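Local coordinates for protein monovalent Na+/H+ antiporter subunit D (Dietzia sp. DQ12-45-1b, PDB 7D3U) that forms one of the large membrane subunits of the Mrp complex, a sodium/proton antiporter, and is related to the antiporter-like subunits of respiratory complex I, at residues L196-S201 with V263-D268; Y258-V263 with L562-Y568. All blocks are in the same frame, centred on the assembly; numbering follows the deposited sequence.

Contact 1: residues L196-S201 with V263-D268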
ATOM      1  N   LEU A 196      14.024 -24.422   2.025  1.00 70.96           N
ATOM      2  CA  LEU A 196      15.042 -23.389   1.846  1.00 70.96           C
ATOM      3  C   LEU A 196      15.560 -22.898   3.190  1.00 70.96           C
ATOM      4  O   LEU A 196      15.817 -21.707   3.369  1.00 70.96           O
ATOM      5  CB  LEU A 196      14.483 -22.232   1.028  1.00 70.96           C
ATOM      6  CG  LEU A 196      13.925 -22.591  -0.347  1.00 70.96           C
ATOM      7  CD1 LEU A 196      13.048 -21.473  -0.872  1.00 70.96           C
ATOM      8  CD2 LEU A 196      15.051 -22.884  -1.315  1.00 70.96           C
ATOM      9  N   HIS A 197      15.699 -23.818   4.151  1.00 74.22           N
ATOM     10  CA  HIS A 197      16.025 -23.458   5.529  1.00 74.22           C
ATOM     11  C   HIS A 197      17.229 -22.535   5.632  1.00 74.22           C
ATOM     12  O   HIS A 197      17.294 -21.700   6.539  1.00 74.22           O
ATOM     13  CB  HIS A 197      16.279 -24.721   6.351  1.00 74.22           C
ATOM     14  CG  HIS A 197      17.411 -25.557   5.836  1.00 74.22           C
ATOM     15  ND1 HIS A 197      17.303 -26.342   4.707  1.00 74.22           N
ATOM     16  CD2 HIS A 197      18.668 -25.739   6.302  1.00 74.22           C
ATOM     17  CE1 HIS A 197      18.449 -26.966   4.497  1.00 74.22           C
ATOM     18  NE2 HIS A 197      19.292 -26.619   5.451  1.00 74.22           N
ATOM     19  N   GLY A 198      18.205 -22.685   4.747  1.00 76.23           N
ATOM     20  CA  GLY A 198      19.380 -21.844   4.819  1.00 76.23           C
ATOM     21  C   GLY A 198      19.934 -21.469   3.466  1.00 76.23           C
ATOM     22  O   GLY A 198      21.071 -21.002   3.366  1.00 76.23           O
ATOM     23  N   ALA A 199      19.142 -21.652   2.411  1.00 77.16           N
ATOM     24  CA  ALA A 199      19.671 -21.485   1.066  1.00 77.16           C
ATOM     25  C   ALA A 199      19.738 -20.016   0.678  1.00 77.16           C
ATOM     26  O   ALA A 199      19.266 -19.626  -0.392  1.00 77.16           O
ATOM     27  CB  ALA A 199      18.823 -22.259   0.058  1.00 77.16           C
ATOM     28  N   ALA A 200      20.308 -19.193   1.553  1.00 77.14           N
ATOM     29  CA  ALA A 200      20.745 -17.851   1.189  1.00 77.14           C
ATOM     30  C   ALA A 200      22.075 -17.465   1.809  1.00 77.14           C
ATOM     31  O   ALA A 200      22.687 -16.494   1.351  1.00 77.14           O
ATOM     32  CB  ALA A 200      19.691 -16.811   1.579  1.00 77.14           C
ATOM     33  N   SER A 201      22.547 -18.180   2.827  1.00 81.72           N
ATOM     34  CA  SER A 201      23.867 -17.984   3.400  1.00 81.72           C
ATOM     35  C   SER A 201      24.842 -19.071   2.970  1.00 81.72           C
ATOM     36  O   SER A 201      25.950 -19.147   3.508  1.00 81.72           O
ATOM     37  CB  SER A 201      23.774 -17.936   4.925  1.00 81.72           C
ATOM     38  OG  SER A 201      22.572 -17.308   5.335  1.00 81.72           O
ATOM     39  N   VAL A 263      13.636 -17.280   7.663  1.00 68.97           N
ATOM     40  CA  VAL A 263      13.799 -18.685   7.314  1.00 68.97           C
ATOM     41  C   VAL A 263      14.859 -18.840   6.236  1.00 68.97           C
ATOM     42  O   VAL A 263      15.898 -19.467   6.465  1.00 68.97           O
ATOM     43  CB  VAL A 263      12.467 -19.302   6.859  1.00 68.97           C
ATOM     44  CG1 VAL A 263      12.681 -20.736   6.436  1.00 68.97           C
ATOM     45  CG2 VAL A 263      11.446 -19.222   7.975  1.00 68.97           C
ATOM     46  N   ILE A 264      14.618 -18.260   5.059  1.00 70.90           N
ATOM     47  CA  ILE A 264      15.524 -18.464   3.929  1.00 70.90           C
ATOM     48  C   ILE A 264      16.900 -17.889   4.239  1.00 70.90           C
ATOM     49  O   ILE A 264      17.905 -18.609   4.262  1.00 70.90           O
ATOM     50  CB  ILE A 264      14.937 -17.857   2.646  1.00 70.90           C
ATOM     51  CG1 ILE A 264      13.697 -18.634   2.215  1.00 70.90           C
ATOM     52  CG2 ILE A 264      15.967 -17.876   1.538  1.00 70.90           C
ATOM     53  CD1 ILE A 264      13.133 -18.185   0.898  1.00 70.90           C
ATOM     54  N   PHE A 265      16.964 -16.582   4.487  1.00 72.78           N
ATOM     55  CA  PHE A 265      18.239 -15.940   4.776  1.00 72.78           C
ATOM     56  C   PHE A 265      18.806 -16.333   6.131  1.00 72.78           C
ATOM     57  O   PHE A 265      19.984 -16.059   6.387  1.00 72.78           O
ATOM     58  CB  PHE A 265      18.093 -14.424   4.704  1.00 72.78           C
ATOM     59  CG  PHE A 265      18.552 -13.835   3.409  1.00 72.78           C
ATOM     60  CD1 PHE A 265      19.897 -13.671   3.150  1.00 72.78           C
ATOM     61  CD2 PHE A 265      17.640 -13.441   2.451  1.00 72.78           C
ATOM     62  CE1 PHE A 265      20.322 -13.131   1.959  1.00 72.78           C
ATOM     63  CE2 PHE A 265      18.062 -12.898   1.263  1.00 72.78           C
ATOM     64  CZ  PHE A 265      19.403 -12.743   1.016  1.00 72.78           C
ATOM     65  N   ASP A 266      18.004 -16.946   6.999  1.00 75.48           N
ATOM     66  CA  ASP A 266      18.432 -17.404   8.319  1.00 75.48           C
ATOM     67  C   ASP A 266      18.932 -16.267   9.203  1.00 75.48           C
ATOM     68  O   ASP A 266      19.640 -16.511  10.184  1.00 75.48           O
ATOM     69  CB  ASP A 266      19.508 -18.487   8.207  1.00 75.48           C
ATOM     70  CG  ASP A 266      19.417 -19.512   9.311  1.00 75.48           C
ATOM     71  OD1 ASP A 266      18.374 -20.192   9.406  1.00 75.48           O
ATOM     72  OD2 ASP A 266      20.387 -19.637  10.086  1.00 75.48           O
ATOM     73  N   GLY A 267      18.565 -15.027   8.889  1.00 77.38           N
ATOM     74  CA  GLY A 267      19.094 -13.888   9.611  1.00 77.38           C
ATOM     75  C   GLY A 267      20.600 -13.832   9.483  1.00 77.38           C
ATOM     76  O   GLY A 267      21.320 -13.875  10.485  1.00 77.38           O
ATOM     77  N   ASP A 268      21.085 -13.734   8.244  1.00 81.25           N
ATOM     78  CA  ASP A 268      22.497 -13.960   7.967  1.00 81.25           C
ATOM     79  C   ASP A 268      23.401 -12.928   8.623  1.00 81.25           C
ATOM     80  O   ASP A 268      24.597 -13.189   8.794  1.00 81.25           O
ATOM     81  CB  ASP A 268      22.735 -13.978   6.457  1.00 81.25           C
ATOM     82  CG  ASP A 268      24.081 -14.565   6.087  1.00 81.25           C
ATOM     83  OD1 ASP A 268      24.602 -15.394   6.861  1.00 81.25           O
ATOM     84  OD2 ASP A 268      24.615 -14.207   5.020  1.00 81.25           O
TER
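The methyl group of Ala200 sits over one face of the Phe265 ring. CB of Ala200 sits 3.6 Å from the ring centroid of Phe265 and 17° off the ring normal, a CH-pi contact. The same CB of Ala200 is 3.9 Å from CG2 of Ile264, so one small side chain packs on two larger ones. Earlier in both segments, CD1 of Leu196 meets CD1 of Ile264 at 3.7 Å. The contact joins two interhelical loops of the antiporter subunit's transmembrane helix bundle: the one leading into helix 204-221 and the one following helix 249-263. Ala199 centres an inverse gamma turn. No clear hydrogen bond links the segments. Instead, CA of Ile264 makes a nearly straight CA-H...O contact of 3.3 Å with O of Leu196. After the helix ends, Asp266 turns the backbone with positive phi. Ser201 OG lies 3.2 Å from OD1 of Asp268, whose OD2 forms a salt bridge with Arg270. Helix 204-221 packs against both Ile264 and Phe265, and a bound dodecyl maltoside touches the Phe265 side chain.

Contact 2: residues Y258-V263 with L562-Y568. With LMT (dodecyl-beta-D-maltoside), chain R.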
ATOM      1  N   TYR A 258       9.496 -10.610   6.747  1.00 66.00           N
ATOM      2  CA  TYR A 258       9.930 -11.216   8.001  1.00 66.00           C
ATOM      3  C   TYR A 258      10.161 -12.710   7.834  1.00 66.00           C
ATOM      4  O   TYR A 258      11.235 -13.224   8.164  1.00 66.00           O
ATOM      5  CB  TYR A 258       8.896 -10.958   9.093  1.00 66.00           C
ATOM      6  CG  TYR A 258       9.160  -9.720   9.911  1.00 66.00           C
ATOM      7  CD1 TYR A 258       9.054  -8.459   9.347  1.00 66.00           C
ATOM      8  CD2 TYR A 258       9.509  -9.811  11.248  1.00 66.00           C
ATOM      9  CE1 TYR A 258       9.291  -7.329  10.088  1.00 66.00           C
ATOM     10  CE2 TYR A 258       9.748  -8.685  11.997  1.00 66.00           C
ATOM     11  CZ  TYR A 258       9.638  -7.447  11.412  1.00 66.00           C
ATOM     12  OH  TYR A 258       9.875  -6.316  12.151  1.00 66.00           O
ATOM     13  N   ARG A 259       9.161 -13.423   7.313  1.00 67.49           N
ATOM     14  CA  ARG A 259       9.270 -14.872   7.188  1.00 67.49           C
ATOM     15  C   ARG A 259      10.407 -15.269   6.258  1.00 67.49           C
ATOM     16  O   ARG A 259      11.167 -16.197   6.557  1.00 67.49           O
ATOM     17  CB  ARG A 259       7.949 -15.455   6.692  1.00 67.49           C
ATOM     18  CG  ARG A 259       7.938 -16.965   6.603  1.00 67.49           C
ATOM     19  CD  ARG A 259       7.797 -17.583   7.976  1.00 67.49           C
ATOM     20  NE  ARG A 259       6.429 -17.492   8.471  1.00 67.49           N
ATOM     21  CZ  ARG A 259       6.071 -17.741   9.725  1.00 67.49           C
ATOM     22  NH1 ARG A 259       6.985 -18.093  10.617  1.00 67.49           N
ATOM     23  NH2 ARG A 259       4.802 -17.636  10.087  1.00 67.49           N
ATOM     24  N   ILE A 260      10.549 -14.573   5.129  1.00 67.38           N
ATOM     25  CA  ILE A 260      11.574 -14.934   4.158  1.00 67.38           C
ATOM     26  C   ILE A 260      12.962 -14.694   4.730  1.00 67.38           C
ATOM     27  O   ILE A 260      13.825 -15.578   4.693  1.00 67.38           O
ATOM     28  CB  ILE A 260      11.366 -14.164   2.843  1.00 67.38           C
ATOM     29  CG1 ILE A 260      10.111 -14.663   2.134  1.00 67.38           C
ATOM     30  CG2 ILE A 260      12.562 -14.337   1.939  1.00 67.38           C
ATOM     31  CD1 ILE A 260      10.051 -16.155   2.015  1.00 67.38           C
ATOM     32  N   TYR A 261      13.206 -13.498   5.272  1.00 71.64           N
ATOM     33  CA  TYR A 261      14.535 -13.219   5.797  1.00 71.64           C
ATOM     34  C   TYR A 261      14.841 -14.019   7.054  1.00 71.64           C
ATOM     35  O   TYR A 261      16.018 -14.228   7.363  1.00 71.64           O
ATOM     36  CB  TYR A 261      14.703 -11.729   6.081  1.00 71.64           C
ATOM     37  CG  TYR A 261      16.143 -11.346   6.306  1.00 71.64           C
ATOM     38  CD1 TYR A 261      16.996 -11.133   5.235  1.00 71.64           C
ATOM     39  CD2 TYR A 261      16.656 -11.220   7.586  1.00 71.64           C
ATOM     40  CE1 TYR A 261      18.316 -10.796   5.433  1.00 71.64           C
ATOM     41  CE2 TYR A 261      17.974 -10.884   7.793  1.00 71.64           C
ATOM     42  CZ  TYR A 261      18.799 -10.672   6.713  1.00 71.64           C
ATOM     43  OH  TYR A 261      20.115 -10.334   6.916  1.00 71.64           O
ATOM     44  N   ALA A 262      13.824 -14.484   7.779  1.00 68.65           N
ATOM     45  CA  ALA A 262      14.095 -15.271   8.972  1.00 68.65           C
ATOM     46  C   ALA A 262      14.362 -16.728   8.632  1.00 68.65           C
ATOM     47  O   ALA A 262      15.228 -17.361   9.245  1.00 68.65           O
ATOM     48  CB  ALA A 262      12.930 -15.160   9.950  1.00 68.65           C
ATOM     49  N   VAL A 263      13.636 -17.280   7.663  1.00 68.97           N
ATOM     50  CA  VAL A 263      13.799 -18.685   7.314  1.00 68.97           C
ATOM     51  C   VAL A 263      14.859 -18.840   6.236  1.00 68.97           C
ATOM     52  O   VAL A 263      15.898 -19.467   6.465  1.00 68.97           O
ATOM     53  CB  VAL A 263      12.467 -19.302   6.859  1.00 68.97           C
ATOM     54  CG1 VAL A 263      12.681 -20.736   6.436  1.00 68.97           C
ATOM     55  CG2 VAL A 263      11.446 -19.222   7.975  1.00 68.97           C
ATOM     56  N   LEU A 562      11.160 -16.954  14.570  1.00 72.31           N
ATOM     57  CA  LEU A 562      11.925 -16.356  13.487  1.00 72.31           C
ATOM     58  C   LEU A 562      13.425 -16.393  13.737  1.00 72.31           C
ATOM     59  O   LEU A 562      14.187 -16.769  12.842  1.00 72.31           O
ATOM     60  CB  LEU A 562      11.469 -14.910  13.257  1.00 72.31           C
ATOM     61  CG  LEU A 562       9.995 -14.726  12.897  1.00 72.31           C
ATOM     62  CD1 LEU A 562       9.688 -13.268  12.629  1.00 72.31           C
ATOM     63  CD2 LEU A 562       9.636 -15.577  11.698  1.00 72.31           C
ATOM     64  N   TYR A 563      13.880 -16.017  14.932  1.00 75.75           N
ATOM     65  CA  TYR A 563      15.302 -16.117  15.235  1.00 75.75           C
ATOM     66  C   TYR A 563      15.728 -17.538  15.572  1.00 75.75           C
ATOM     67  O   TYR A 563      16.902 -17.756  15.889  1.00 75.75           O
ATOM     68  CB  TYR A 563      15.686 -15.157  16.371  1.00 75.75           C
ATOM     69  CG  TYR A 563      15.142 -15.474  17.752  1.00 75.75           C
ATOM     70  CD1 TYR A 563      15.639 -16.535  18.499  1.00 75.75           C
ATOM     71  CD2 TYR A 563      14.162 -14.678  18.326  1.00 75.75           C
ATOM     72  CE1 TYR A 563      15.151 -16.811  19.761  1.00 75.75           C
ATOM     73  CE2 TYR A 563      13.671 -14.945  19.588  1.00 75.75           C
ATOM     74  CZ  TYR A 563      14.168 -16.013  20.300  1.00 75.75           C
ATOM     75  OH  TYR A 563      13.681 -16.281  21.557  1.00 75.75           O
ATOM     76  N   ASP A 564      14.810 -18.501  15.509  1.00 78.52           N
ATOM     77  CA  ASP A 564      15.128 -19.909  15.747  1.00 78.52           C
ATOM     78  C   ASP A 564      14.105 -20.757  15.007  1.00 78.52           C
ATOM     79  O   ASP A 564      13.193 -21.334  15.608  1.00 78.52           O
ATOM     80  CB  ASP A 564      15.130 -20.221  17.242  1.00 78.52           C
ATOM     81  CG  ASP A 564      15.825 -21.526  17.564  1.00 78.52           C
ATOM     82  OD1 ASP A 564      15.345 -22.586  17.112  1.00 78.52           O
ATOM     83  OD2 ASP A 564      16.856 -21.490  18.267  1.00 78.52           O
ATOM     84  N   PRO A 565      14.231 -20.855  13.686  1.00 77.76           N
ATOM     85  CA  PRO A 565      13.193 -21.522  12.896  1.00 77.76           C
ATOM     86  C   PRO A 565      13.351 -23.031  12.857  1.00 77.76           C
ATOM     87  O   PRO A 565      12.738 -23.696  12.018  1.00 77.76           O
ATOM     88  CB  PRO A 565      13.378 -20.906  11.508  1.00 77.76           C
ATOM     89  CG  PRO A 565      14.842 -20.663  11.430  1.00 77.76           C
ATOM     90  CD  PRO A 565      15.305 -20.319  12.831  1.00 77.76           C
ATOM     91  N   THR A 566      14.176 -23.584  13.750  1.00 77.46           N
ATOM     92  CA  THR A 566      14.335 -25.032  13.799  1.00 77.46           C
ATOM     93  C   THR A 566      13.016 -25.718  14.127  1.00 77.46           C
ATOM     94  O   THR A 566      12.693 -26.763  13.553  1.00 77.46           O
ATOM     95  CB  THR A 566      15.403 -25.412  14.822  1.00 77.46           C
ATOM     96  OG1 THR A 566      14.864 -25.292  16.142  1.00 77.46           O
ATOM     97  CG2 THR A 566      16.608 -24.499  14.689  1.00 77.46           C
ATOM     98  N   THR A 567      12.227 -25.133  15.029  1.00 76.58           N
ATOM     99  CA  THR A 567      10.937 -25.711  15.382  1.00 76.58           C
ATOM    100  C   THR A 567       9.888 -25.517  14.300  1.00 76.58           C
ATOM    101  O   THR A 567       8.855 -26.191  14.336  1.00 76.58           O
ATOM    102  CB  THR A 567      10.426 -25.112  16.690  1.00 76.58           C
ATOM    103  OG1 THR A 567       9.121 -25.629  16.972  1.00 76.58           O
ATOM    104  CG2 THR A 567      10.351 -23.599  16.581  1.00 76.58           C
ATOM    105  N   TYR A 568      10.122 -24.613  13.351  1.00 73.94           N
ATOM    106  CA  TYR A 568       9.227 -24.412  12.221  1.00 73.94           C
ATOM    107  C   TYR A 568       9.591 -25.316  11.052  1.00 73.94           C
ATOM    108  O   TYR A 568       8.711 -25.941  10.448  1.00 73.94           O
ATOM    109  CB  TYR A 568       9.260 -22.939  11.798  1.00 73.94           C
ATOM    110  CG  TYR A 568       8.709 -22.637  10.423  1.00 73.94           C
ATOM    111  CD1 TYR A 568       7.363 -22.360  10.241  1.00 73.94           C
ATOM    112  CD2 TYR A 568       9.541 -22.588   9.313  1.00 73.94           C
ATOM    113  CE1 TYR A 568       6.858 -22.070   8.991  1.00 73.94           C
ATOM    114  CE2 TYR A 568       9.045 -22.300   8.061  1.00 73.94           C
ATOM    115  CZ  TYR A 568       7.703 -22.040   7.906  1.00 73.94           C
ATOM    116  OH  TYR A 568       7.201 -21.751   6.660  1.00 73.94           O
TER
HETATM  117  C1B LMT R1201      31.943 -11.725  -1.629  1.00 82.06           C
HETATM  118  C2B LMT R1201      32.591 -11.006  -2.828  1.00 82.06           C
HETATM  119  C3B LMT R1201      34.097 -11.319  -2.906  1.00 82.06           C
HETATM  120  C4B LMT R1201      34.626 -11.789  -1.533  1.00 82.06           C
HETATM  121  C5B LMT R1201      33.847 -13.064  -1.152  1.00 82.06           C
HETATM  122  C6B LMT R1201      34.042 -13.372   0.329  1.00 82.06           C
HETATM  123  O1B LMT R1201      30.567 -11.783  -1.814  1.00 82.06           O
HETATM  124  O2B LMT R1201      31.946 -11.448  -3.953  1.00 82.06           O
HETATM  125  O3B LMT R1201      34.807 -10.259  -3.403  1.00 82.06           O
HETATM  126  O4' LMT R1201      35.970 -12.071  -1.597  1.00 82.06           O
HETATM  127  O5B LMT R1201      32.469 -13.010  -1.472  1.00 82.06           O
HETATM  128  O6B LMT R1201      33.441 -14.562   0.645  1.00 82.06           O
HETATM  129  C1' LMT R1201      27.266 -11.399  -2.439  1.00 82.06           C
HETATM  130  C2' LMT R1201      28.346 -10.673  -3.256  1.00 82.06           C
HETATM  131  C3' LMT R1201      29.240  -9.864  -2.297  1.00 82.06           C
HETATM  132  C4' LMT R1201      29.788 -10.783  -1.198  1.00 82.06           C
HETATM  133  C5' LMT R1201      28.557 -11.468  -0.559  1.00 82.06           C
HETATM  134  C6' LMT R1201      28.506 -11.389   0.942  1.00 82.06           C
HETATM  135  O1' LMT R1201      26.022 -11.073  -2.899  1.00 82.06           O
HETATM  136  O2' LMT R1201      29.124 -11.621  -3.864  1.00 82.06           O
HETATM  137  O3' LMT R1201      28.529  -8.851  -1.740  1.00 82.06           O
HETATM  138  O5' LMT R1201      27.365 -10.964  -1.097  1.00 82.06           O
HETATM  139  O6' LMT R1201      29.426 -10.442   1.307  1.00 82.06           O
HETATM  140  C1  LMT R1201      25.285 -10.189  -2.094  1.00 82.06           C
HETATM  141  C2  LMT R1201      23.875 -10.685  -2.187  1.00 82.06           C
HETATM  142  C3  LMT R1201      22.804  -9.657  -2.066  1.00 82.06           C
HETATM  143  C4  LMT R1201      21.823 -10.150  -1.039  1.00 82.06           C
HETATM  144  C5  LMT R1201      20.889  -9.055  -0.663  1.00 82.06           C
HETATM  145  C6  LMT R1201      20.204  -9.320   0.632  1.00 82.06           C
HETATM  146  C7  LMT R1201      19.301  -8.174   0.960  1.00 82.06           C
HETATM  147  C8  LMT R1201      18.640  -8.430   2.265  1.00 82.06           C
HETATM  148  C9  LMT R1201      17.724  -7.337   2.697  1.00 82.06           C
HETATM  149  C10 LMT R1201      17.072  -7.774   3.976  1.00 82.06           C
HETATM  150  C11 LMT R1201      17.554  -6.970   5.139  1.00 82.06           C
HETATM  151  C12 LMT R1201      16.419  -6.465   5.961  1.00 82.06           C
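Leu562 fills the space between Tyr258, Arg259 and Ala262. Its m,t rotamer carries the branched end to the helix, although its CA-to-CB bond points sideways. CD1 of Leu562 meets CD2 of Tyr258 at 3.7 Å, at the ring edge. CD2 of Leu562 lies 3.8 Å from NH1 of Arg259. CB of Leu562 is 3.6 Å from CB of Ala262, whose short side chain allows a close backbone approach: the CA atoms of Ala262 and Leu562 are 5.1 Å apart. Tyr258 has chi1 at -92°, between the usual wells, and its OH hydrogen-bonds to O of Ile311. Arg259 starts t and then bends through p at chi2 and chi3. This brings one face of its guanidinium toward Tyr568, with NH1 of Arg259 4.3 Å from CE1 of Tyr568. The charge is paired with Asp77 in a salt bridge. The contact packs the end of transmembrane helix 249-263 against the C-terminal part of the chain, where a loop leads into helix 566-572. Pro565 is the N-cap residue of that helix, and Thr566 OG1 donates to OD1 of Asp564 at 2.9 Å beside it. Val263 is t, and its CG2 lies 3.9 Å from CE2 of Tyr568 and 4.4 Å from CB of Pro565. Tyr568, also t at chi1, has its CA-to-CB bond pointing toward the helix. Tyr261 takes no part in this packing; the detergent chain crosses one face of its ring, with C10 of the dodecyl maltoside 3.6 Å from CE1 of Tyr261.

Both contacts use the end of helix 249-263 and share Val263. The centres of contact 1 and contact 2 are about 8 Å apart. Contact 2 is buried, with every touching residue enclosed, and sets a helical segment against the C-terminal part of the chain. Contact 1 lies farther from the chain centre, is partly buried, and joins two loops. Both have apolar packing. Contact 1 adds acidic and hydroxyl groups that are at least partly exposed, while contact 2 encloses an arginine whose charge is balanced within the fold. A probable hydrogen bond from Gly267 N to Tyr261 O, 3.1 Å long, ties the loop back to the helix. Asp266 of contact 1 also packs on Pro565 of contact 2.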